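Local structure of (5-formylfuran-3-yl)methyl phosphate transaminase (Methanococcus jannaschii, 2Z61) at residues 263-266 and 267-270; 47-50 and 51-54; 73-76 and 77-81; 200-203 and 204-208. The protein catalyses the pyridoxal-phosphate-dependent transamination of a furancarboxaldehyde phosphate with alanine, giving pyruvate and the aminomethyl precursor of the furan in methanofuran. One frame throughout, in Å; residues are numbered along the deposited sequence.

Interaction 1: residues 263-266 and 267-270; sequences ALKA and FEKE
Ala263 meets Phe267 through its backbone: Ala263 O lies 3.8 Å from Phe267 CE1, obliquely to the ring. The same oxygen takes the N-H of Ala266 in a tight turn at the end of helix 257-263. Leu264 follows, and Leu264 O sits at the edge of the ring, near its plane, 3.6 Å from Phe267 CD1. Phe267 CG is anti to its own carbonyl carbon (chi1 -49°), which folds the ring back along the chain toward these two carbonyls. The Leu264 side chain packs on Glu70 and Leu71 of helix 69-82. Lys265 makes the polar link. Its O accepts Glu268 N at 3.3 Å, with the donor well above the carbonyl plane (67° out of it). Thr271 OG1 bonds to the same oxygen. The aliphatic parts of Lys265 and Glu268 run side by side in the same direction, Lys265 CD 4.1 Å from Glu268 CD. Their charged ends do not pair: Lys265 NZ stays 5.1 Å from Glu268 OE1. Ala266 closes the segment, its methyl group packed on Phe220 and Tyr224, in the loop that carries the cofactor lysine Lys222, and on Ile47 of helix 45-56. Glu268 is the N-cap residue of helix 269-295, so the contact is a helix-to-helix turn. Its chemistry is mixed. Backbone bonds set the turn, the Phe267 ring lies beside the carbonyl oxygens of Ala263 and Leu264, and the Lys265-Glu268 pair probably adds at most a weak electrostatic attraction.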
loop_
_atom_site.group_PDB
_atom_site.type_symbol
_atom_site.label_atom_id
_atom_site.label_comp_id
_atom_site.label_asym_id
_atom_site.label_seq_id
_atom_site.Cartn_x
_atom_site.Cartn_y
_atom_site.Cartn_z
ATOM N N ALA A 263 13.006 4.608 -10.887
ATOM C CA ALA A 263 12.074 4.938 -11.963
ATOM C C ALA A 263 12.516 6.127 -12.820
ATOM O O ALA A 263 12.108 6.242 -13.978
ATOM C CB ALA A 263 10.681 5.204 -11.381
ATOM N N LEU A 264 13.334 7.013 -12.253
ATOM C CA LEU A 264 13.815 8.170 -13.004
ATOM C C LEU A 264 14.493 7.706 -14.292
ATOM O O LEU A 264 14.414 8.377 -15.319
ATOM C CB LEU A 264 14.806 8.988 -12.168
ATOM C CG LEU A 264 14.255 9.673 -10.917
ATOM C CD1 LEU A 264 15.400 10.239 -10.094
ATOM C CD2 LEU A 264 13.286 10.768 -11.318
ATOM N N LYS A 265 15.141 6.546 -14.242
ATOM C CA LYS A 265 15.822 6.012 -15.416
ATOM C C LYS A 265 14.887 5.397 -16.466
ATOM O O LYS A 265 15.329 4.977 -17.534
ATOM C CB LYS A 265 16.876 4.986 -14.984
ATOM C CG LYS A 265 18.077 5.614 -14.285
ATOM C CD LYS A 265 18.798 6.575 -15.225
ATOM C CE LYS A 265 19.862 7.382 -14.497
ATOM N NZ LYS A 265 19.270 8.375 -13.560
ATOM N N ALA A 266 13.594 5.359 -16.173
ATOM C CA ALA A 266 12.642 4.788 -17.116
ATOM C C ALA A 266 12.472 5.679 -18.345
ATOM O O ALA A 266 12.031 5.218 -19.392
ATOM C CB ALA A 266 11.293 4.578 -16.437
ATOM N N PHE A 267 12.833 6.951 -18.215
ATOM C CA PHE A 267 12.690 7.897 -19.315
ATOM C C PHE A 267 13.997 8.137 -20.057
ATOM O O PHE A 267 14.163 9.153 -20.721
ATOM C CB PHE A 267 12.151 9.229 -18.790
ATOM C CG PHE A 267 10.946 9.083 -17.903
ATOM C CD1 PHE A 267 11.080 9.088 -16.518
ATOM C CD2 PHE A 267 9.678 8.910 -18.454
ATOM C CE1 PHE A 267 9.971 8.924 -15.690
ATOM C CE2 PHE A 267 8.562 8.745 -17.636
ATOM C CZ PHE A 267 8.710 8.751 -16.248
ATOM N N GLU A 268 14.919 7.190 -19.942
ATOM C CA GLU A 268 16.212 7.290 -20.597
ATOM C C GLU A 268 16.137 6.646 -21.978
ATOM O O GLU A 268 15.325 5.743 -22.210
ATOM C CB GLU A 268 17.270 6.575 -19.757
ATOM C CG GLU A 268 18.578 7.335 -19.601
ATOM C CD GLU A 268 18.420 8.606 -18.786
ATOM O OE1 GLU A 268 19.440 9.283 -18.533
ATOM O OE2 GLU A 268 17.277 8.929 -18.399
ATOM N N LYS A 269 16.983 7.117 -22.892
ATOM C CA LYS A 269 17.026 6.585 -24.249
ATOM C C LYS A 269 17.241 5.082 -24.216
ATOM O O LYS A 269 16.513 4.332 -24.858
ATOM C CB LYS A 269 18.168 7.223 -25.041
ATOM C CG LYS A 269 18.065 8.727 -25.225
ATOM C CD LYS A 269 16.890 9.121 -26.105
ATOM C CE LYS A 269 16.877 10.629 -26.332
ATOM N NZ LYS A 269 15.725 11.068 -27.168
ATOM N N GLU A 270 18.247 4.637 -23.476
ATOM C CA GLU A 270 18.520 3.211 -23.391
ATOM C C GLU A 270 17.298 2.409 -22.939
ATOM O O GLU A 270 17.007 1.353 -23.498
ATOM C CB GLU A 270 19.690 2.944 -22.439
ATOM C CG GLU A 270 19.859 1.464 -22.101
ATOM C CD GLU A 270 20.080 0.594 -23.331
ATOM O OE1 GLU A 270 19.958 -0.644 -23.216
ATOM O OE2 GLU A 270 20.383 1.146 -24.411
#

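Interaction 2: residues 47-50 and 51-54; sequences IVDE and GIKS
Glu50 O is gripped twice by Ser54. It accepts Ser54 N at 3.0 Å and Ser54 OG at 2.8 Å, and the two donors reach it from opposite faces of the carbonyl plane. Ser54 OG stands beside its own backbone N (chi1 -63°), which bends the hydroxyl back toward the preceding turn. This is the familiar helical serine that bonds the carbonyl four residues earlier, here in helix 45-56. The rest of the contact is regular alpha-helix. Ile52 N bonds Val48 O in the carbonyl plane, and Lys53 N bonds Asp49 O at 2.9 Å with an N-H...O angle of 166°. Gly51 N is shared: it bonds Ile47 O, and it makes a second, weak bond to Val48 O. Ile47 is buried against Ala262 and Met226. Two side-chain pairs lie on different parts of the helix surface. Glu50 and Lys53 run alongside each other in the same direction. The Lys53 chain is extended beyond CG, and both carboxylate oxygens of Glu50 lie close to its methylene CD. The opposite charges probably attract weakly, but they stop short of a salt bridge, with Glu50 OE2 4.6 Å from Lys53 NZ. The other pair is apolar and faces the dimer partner: Val48 packs on Leu55 of the second subunit and Ile52 on Lys56 of the second subunit. Within the helix these two branches cross obliquely, the CG1 methyl of Val48 resting 4.0 Å from the CD1 methyl of Ile52.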
loop_
_atom_site.group_PDB
_atom_site.type_symbol
_atom_site.label_atom_id
_atom_site.label_comp_id
_atom_site.label_asym_id
_atom_site.label_seq_id
_atom_site.Cartn_x
_atom_site.Cartn_y
_atom_site.Cartn_z
ATOM N N ILE A 47 17.204 0.817 -15.183
ATOM C CA ILE A 47 16.361 0.992 -14.002
ATOM C C ILE A 47 16.943 0.170 -12.854
ATOM O O ILE A 47 17.066 0.659 -11.730
ATOM C CB ILE A 47 14.892 0.551 -14.263
ATOM C CG1 ILE A 47 14.242 1.485 -15.293
ATOM C CG2 ILE A 47 14.100 0.583 -12.955
ATOM C CD1 ILE A 47 12.860 1.057 -15.751
ATOM N N VAL A 48 17.314 -1.074 -13.145
ATOM C CA VAL A 48 17.904 -1.947 -12.132
ATOM C C VAL A 48 19.173 -1.321 -11.541
ATOM O O VAL A 48 19.340 -1.279 -10.313
ATOM C CB VAL A 48 18.260 -3.342 -12.727
ATOM C CG1 VAL A 48 19.177 -4.117 -11.767
ATOM C CG2 VAL A 48 16.988 -4.139 -12.989
ATOM N N ASP A 49 20.060 -0.822 -12.405
ATOM C CA ASP A 49 21.313 -0.214 -11.933
ATOM C C ASP A 49 21.077 1.016 -11.056
ATOM O O ASP A 49 21.782 1.230 -10.075
ATOM C CB ASP A 49 22.227 0.154 -13.115
ATOM C CG ASP A 49 22.647 -1.065 -13.938
ATOM O OD1 ASP A 49 22.606 -2.189 -13.408
ATOM O OD2 ASP A 49 23.033 -0.906 -15.112
ATOM N N GLU A 50 20.080 1.820 -11.404
ATOM C CA GLU A 50 19.769 3.010 -10.628
ATOM C C GLU A 50 19.265 2.597 -9.240
ATOM O O GLU A 50 19.483 3.299 -8.250
ATOM C CB GLU A 50 18.711 3.838 -11.361
ATOM C CG GLU A 50 18.560 5.255 -10.859
ATOM C CD GLU A 50 19.901 5.957 -10.723
ATOM O OE1 GLU A 50 20.791 5.695 -11.563
ATOM O OE2 GLU A 50 20.059 6.772 -9.786
ATOM N N GLY A 51 18.587 1.452 -9.179
ATOM C CA GLY A 51 18.090 0.958 -7.912
ATOM C C GLY A 51 19.269 0.510 -7.060
ATOM O O GLY A 51 19.309 0.743 -5.854
ATOM N N ILE A 52 20.240 -0.141 -7.695
ATOM C CA ILE A 52 21.431 -0.605 -6.996
ATOM C C ILE A 52 22.212 0.593 -6.457
ATOM O O ILE A 52 22.620 0.612 -5.295
ATOM C CB ILE A 52 22.319 -1.442 -7.938
ATOM C CG1 ILE A 52 21.678 -2.824 -8.134
ATOM C CG2 ILE A 52 23.738 -1.546 -7.374
ATOM C CD1 ILE A 52 22.258 -3.638 -9.275
ATOM N N LYS A 53 22.400 1.599 -7.303
ATOM C CA LYS A 53 23.112 2.802 -6.908
ATOM C C LYS A 53 22.421 3.522 -5.750
ATOM O O LYS A 53 23.085 4.027 -4.848
ATOM C CB LYS A 53 23.229 3.759 -8.096
ATOM C CG LYS A 53 23.874 5.092 -7.749
ATOM C CD LYS A 53 23.870 6.052 -8.937
ATOM C CE LYS A 53 24.415 7.414 -8.529
ATOM N NZ LYS A 53 24.329 8.420 -9.621
ATOM N N SER A 54 21.091 3.584 -5.784
ATOM C CA SER A 54 20.340 4.252 -4.729
ATOM C C SER A 54 20.616 3.608 -3.376
ATOM O O SER A 54 20.848 4.301 -2.382
ATOM C CB SER A 54 18.839 4.196 -5.026
ATOM O OG SER A 54 18.550 4.898 -6.216
#

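Interaction 3: residues 73-76 and 77-81; sequences EKIS and ELYKD
The Tyr79 ring has Ile75 O at its edge, in the ring plane, 3.2 Å from Tyr79 CD1. Ile75 and Tyr79 lie side by side and point the same way. The CG2 branch of Ile75 does the touching, 3.9 Å from Tyr79 CE1. With chi1 at -81° the ring sits beside the backbone N of Tyr79, next to the previous turn. The far end of the ring is fixed by a hydrogen bond between Tyr79 OH and Tyr233 OH. An alanine here would be likely to open a gap beside Ile75 and leave the Tyr233 hydroxyl without this partner. The second flat group is the Glu77 carboxylate. Its OE1 lies 3.6 Å from Lys74 CD, alongside the lysine chain and not at its ammonium group: Lys74 NZ is 5.5 Å from Glu77 OE1. Ser76 OG bonds Ile87 O. Lys80 curls back at chi3 and chi4, which brings Lys80 NZ to 3.7 Å from Ser76 OG. Regular backbone bonds run four residues back, from Glu77 N to Glu73 O at 2.8 Å through to Lys80 N on Ser76 O. Ile75 also packs on Ile92 and Ile94, and Tyr79 on Leu216, Asn218 and Ile235. The contact is thus one helix laid by its apolar side on the mixed seven-stranded sheet of the large domain, as in fold type I pyridoxal-phosphate enzymes.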
loop_
_atom_site.group_PDB
_atom_site.type_symbol
_atom_site.label_atom_id
_atom_site.label_comp_id
_atom_site.label_asym_id
_atom_site.label_seq_id
_atom_site.Cartn_x
_atom_site.Cartn_y
_atom_site.Cartn_z
ATOM N N GLU A 73 8.194 15.537 -12.002
ATOM C CA GLU A 73 8.532 16.428 -13.106
ATOM C C GLU A 73 8.713 15.632 -14.390
ATOM O O GLU A 73 8.201 16.021 -15.437
ATOM C CB GLU A 73 9.799 17.225 -12.798
ATOM C CG GLU A 73 9.621 18.212 -11.659
ATOM C CD GLU A 73 10.866 19.039 -11.408
ATOM O OE1 GLU A 73 11.972 18.457 -11.386
ATOM O OE2 GLU A 73 10.737 20.266 -11.216
ATOM N N LYS A 74 9.426 14.512 -14.311
ATOM C CA LYS A 74 9.635 13.674 -15.485
ATOM C C LYS A 74 8.307 13.160 -16.058
ATOM O O LYS A 74 8.111 13.155 -17.274
ATOM C CB LYS A 74 10.539 12.492 -15.137
ATOM C CG LYS A 74 11.997 12.868 -14.917
ATOM C CD LYS A 74 12.657 13.329 -16.205
ATOM C CE LYS A 74 14.021 13.953 -15.934
ATOM N NZ LYS A 74 14.896 13.082 -15.092
ATOM N N ILE A 75 7.396 12.727 -15.192
ATOM C CA ILE A 75 6.107 12.223 -15.661
ATOM C C ILE A 75 5.339 13.362 -16.323
ATOM O O ILE A 75 4.691 13.180 -17.354
ATOM C CB ILE A 75 5.273 11.645 -14.498
ATOM C CG1 ILE A 75 5.922 10.347 -14.001
ATOM C CG2 ILE A 75 3.830 11.400 -14.959
ATOM C CD1 ILE A 75 5.322 9.796 -12.712
ATOM N N SER A 76 5.421 14.534 -15.705
ATOM C CA SER A 76 4.782 15.737 -16.205
ATOM C C SER A 76 5.307 16.023 -17.618
ATOM O O SER A 76 4.530 16.238 -18.545
ATOM C CB SER A 76 5.098 16.904 -15.268
ATOM O OG SER A 76 4.682 18.135 -15.821
ATOM N N GLU A 77 6.628 16.005 -17.780
ATOM C CA GLU A 77 7.229 16.257 -19.085
ATOM C C GLU A 77 6.803 15.186 -20.084
ATOM O O GLU A 77 6.633 15.467 -21.272
ATOM C CB GLU A 77 8.758 16.284 -18.982
ATOM C CG GLU A 77 9.293 17.309 -17.992
ATOM C CD GLU A 77 10.814 17.342 -17.929
ATOM O OE1 GLU A 77 11.436 16.258 -17.864
ATOM O OE2 GLU A 77 11.389 18.453 -17.936
ATOM N N LEU A 78 6.629 13.959 -19.601
ATOM C CA LEU A 78 6.217 12.848 -20.456
ATOM C C LEU A 78 4.866 13.127 -21.120
ATOM O O LEU A 78 4.696 12.903 -22.323
ATOM C CB LEU A 78 6.136 11.561 -19.624
ATOM C CG LEU A 78 5.667 10.226 -20.228
ATOM C CD1 LEU A 78 4.187 10.267 -20.518
ATOM C CD2 LEU A 78 6.460 9.918 -21.486
ATOM N N TYR A 79 3.911 13.612 -20.331
ATOM C CA TYR A 79 2.578 13.903 -20.841
ATOM C C TYR A 79 2.534 15.094 -21.784
ATOM O O TYR A 79 1.706 15.140 -22.690
ATOM C CB TYR A 79 1.593 14.107 -19.687
ATOM C CG TYR A 79 1.086 12.795 -19.125
ATOM C CD1 TYR A 79 1.935 11.949 -18.404
ATOM C CD2 TYR A 79 -0.211 12.362 -19.382
ATOM C CE1 TYR A 79 1.504 10.699 -17.962
ATOM C CE2 TYR A 79 -0.655 11.113 -18.943
ATOM C CZ TYR A 79 0.210 10.288 -18.235
ATOM O OH TYR A 79 -0.213 9.057 -17.806
ATOM N N LYS A 80 3.427 16.054 -21.574
ATOM C CA LYS A 80 3.476 17.221 -22.439
ATOM C C LYS A 80 4.097 16.846 -23.786
ATOM O O LYS A 80 3.889 17.535 -24.780
ATOM C CB LYS A 80 4.285 18.347 -21.782
ATOM C CG LYS A 80 3.731 18.811 -20.434
ATOM C CD LYS A 80 4.299 20.171 -20.015
ATOM C CE LYS A 80 5.827 20.185 -19.969
ATOM N NZ LYS A 80 6.384 19.359 -18.859
ATOM N N ASP A 81 4.844 15.746 -23.817
ATOM C CA ASP A 81 5.483 15.303 -25.052
ATOM C C ASP A 81 4.661 14.268 -25.812
ATOM O O ASP A 81 4.473 14.389 -27.020
ATOM C CB ASP A 81 6.871 14.722 -24.768
ATOM C CG ASP A 81 7.783 15.701 -24.050
ATOM O OD1 ASP A 81 7.798 16.891 -24.427
ATOM O OD2 ASP A 81 8.493 15.278 -23.113
#

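Interaction 4: residues 200-203 and 204-208; sequences KCYS and AIEFD
Ser203 and Glu206 make the polar part. Ser203 N gives its hydrogen to Glu206 OE1 at 3.0 Å, meeting the oxygen from above the carboxylate plane. In return Glu206 N bonds Ser203 O at 3.2 Å. A chi1 of -67° and a straight chain beyond CG carry the Glu206 carboxylate back to Ser203 N. This bond resembles the glutamate half of a capping box, here ahead of the 3-10 segment 204-206. The serine half is not formed: Ser203 OG takes Ile205 N, and only weakly, and its stronger partner is Glu190 OE1. Aromatic contacts form the second group. Glu206 OE1 also lies at the edge of the Tyr202 ring, 3.1 Å from Tyr202 CD2, with ring and carboxylate planes 78° apart. Phe207 turns its edge to the face of Tyr202, centroids 5.7 Å apart and planes at 61°, and it stacks on Tyr176 of helix 173-182. A leucine in place of Glu206 would probably leave Ser203 N without its acceptor and the turn less firmly closed. The chemistry implies a bend tied by reciprocal polar bonds and held to its neighbours by Glu190 and stacked rings.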
loop_
_atom_site.group_PDB
_atom_site.type_symbol
_atom_site.label_atom_id
_atom_site.label_comp_id
_atom_site.label_asym_id
_atom_site.label_seq_id
_atom_site.Cartn_x
_atom_site.Cartn_y
_atom_site.Cartn_z
ATOM N N LYS A 200 -3.100 4.326 -32.236
ATOM C CA LYS A 200 -2.490 5.315 -31.353
ATOM C C LYS A 200 -2.901 5.129 -29.894
ATOM O O LYS A 200 -4.007 4.665 -29.600
ATOM C CB LYS A 200 -2.907 6.717 -31.800
ATOM C CG LYS A 200 -3.023 6.875 -33.307
ATOM C CD LYS A 200 -4.045 7.940 -33.672
ATOM C CE LYS A 200 -4.297 7.974 -35.168
ATOM N NZ LYS A 200 -5.418 8.894 -35.496
ATOM N N CYS A 201 -2.002 5.502 -28.984
ATOM C CA CYS A 201 -2.272 5.421 -27.552
ATOM C C CYS A 201 -3.284 6.513 -27.198
ATOM O O CYS A 201 -3.022 7.701 -27.391
ATOM C CB CYS A 201 -0.984 5.626 -26.746
ATOM S SG CYS A 201 0.226 4.282 -26.871
ATOM N N TYR A 202 -4.438 6.101 -26.684
ATOM C CA TYR A 202 -5.502 7.028 -26.314
ATOM C C TYR A 202 -5.584 7.250 -24.807
ATOM O O TYR A 202 -5.906 6.328 -24.059
ATOM C CB TYR A 202 -6.846 6.496 -26.819
ATOM C CG TYR A 202 -7.513 7.351 -27.873
ATOM C CD1 TYR A 202 -8.627 6.880 -28.570
ATOM C CD2 TYR A 202 -7.044 8.631 -28.170
ATOM C CE1 TYR A 202 -9.257 7.661 -29.537
ATOM C CE2 TYR A 202 -7.667 9.422 -29.134
ATOM C CZ TYR A 202 -8.772 8.928 -29.813
ATOM O OH TYR A 202 -9.391 9.699 -30.772
ATOM N N SER A 203 -5.305 8.478 -24.373
ATOM C CA SER A 203 -5.354 8.837 -22.957
ATOM C C SER A 203 -6.556 9.749 -22.685
ATOM O O SER A 203 -6.981 10.499 -23.564
ATOM C CB SER A 203 -4.055 9.552 -22.561
ATOM O OG SER A 203 -4.117 10.064 -21.241
ATOM N N ALA A 204 -7.102 9.677 -21.473
ATOM C CA ALA A 204 -8.254 10.499 -21.108
ATOM C C ALA A 204 -7.865 11.963 -21.043
ATOM O O ALA A 204 -8.717 12.836 -21.210
ATOM C CB ALA A 204 -8.825 10.062 -19.762
ATOM N N ILE A 205 -6.580 12.220 -20.792
ATOM C CA ILE A 205 -6.060 13.584 -20.701
ATOM C C ILE A 205 -6.389 14.344 -21.993
ATOM O O ILE A 205 -6.465 15.563 -22.000
ATOM C CB ILE A 205 -4.511 13.581 -20.468
ATOM C CG1 ILE A 205 -4.018 14.981 -20.096
ATOM C CG2 ILE A 205 -3.782 13.143 -21.726
ATOM C CD1 ILE A 205 -4.364 15.414 -18.689
ATOM N N GLU A 206 -6.599 13.607 -23.079
ATOM C CA GLU A 206 -6.924 14.215 -24.366
ATOM C C GLU A 206 -8.347 14.771 -24.455
ATOM O O GLU A 206 -8.635 15.592 -25.321
ATOM C CB GLU A 206 -6.672 13.203 -25.495
ATOM C CG GLU A 206 -5.194 12.862 -25.660
ATOM C CD GLU A 206 -4.939 11.719 -26.626
ATOM O OE1 GLU A 206 -5.473 10.613 -26.407
ATOM O OE2 GLU A 206 -4.194 11.924 -27.608
ATOM N N PHE A 207 -9.230 14.341 -23.558
ATOM C CA PHE A 207 -10.613 14.811 -23.562
ATOM C C PHE A 207 -10.909 15.818 -22.454
ATOM O O PHE A 207 -11.872 16.583 -22.529
ATOM C CB PHE A 207 -11.575 13.629 -23.431
ATOM C CG PHE A 207 -11.361 12.561 -24.459
ATOM C CD1 PHE A 207 -10.409 11.568 -24.262
ATOM C CD2 PHE A 207 -12.084 12.571 -25.649
ATOM C CE1 PHE A 207 -10.175 10.599 -25.236
ATOM C CE2 PHE A 207 -11.855 11.607 -26.629
ATOM C CZ PHE A 207 -10.898 10.620 -26.421
ATOM N N ASP A 208 -10.080 15.815 -21.422
ATOM C CA ASP A 208 -10.262 16.715 -20.293
ATOM C C ASP A 208 -8.874 17.138 -19.818
ATOM O O ASP A 208 -8.396 16.712 -18.767
ATOM C CB ASP A 208 -11.039 15.980 -19.191
ATOM C CG ASP A 208 -11.173 16.793 -17.926
ATOM O OD1 ASP A 208 -11.245 18.034 -18.016
ATOM O OD2 ASP A 208 -11.220 16.191 -16.836
#

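Interactions 1, 2 and 3 form one connected patch, with interaction 1 in the middle. Its Phe267 packs on helix 69-82 of interaction 3, and its Lys265 on helix 45-56 of interaction 2. Interactions 2 and 3 do not touch. Interaction 4 meets interaction 3 where Tyr79 CE2 approaches Ser203 OG at 4.3 Å. All four are partly buried. In interaction 3, Ile75 and Tyr79 are buried against the central sheet, while Glu77 and Lys80 are exposed. In interaction 2, Ile47, Gly51 and Ser54 are buried, Lys53 is exposed, and Val48 and Ile52 pack on the second subunit. Both are regular helix, whereas interactions 1 and 4 are turns. An edge-to-face ring pair occurs in interaction 4 alone.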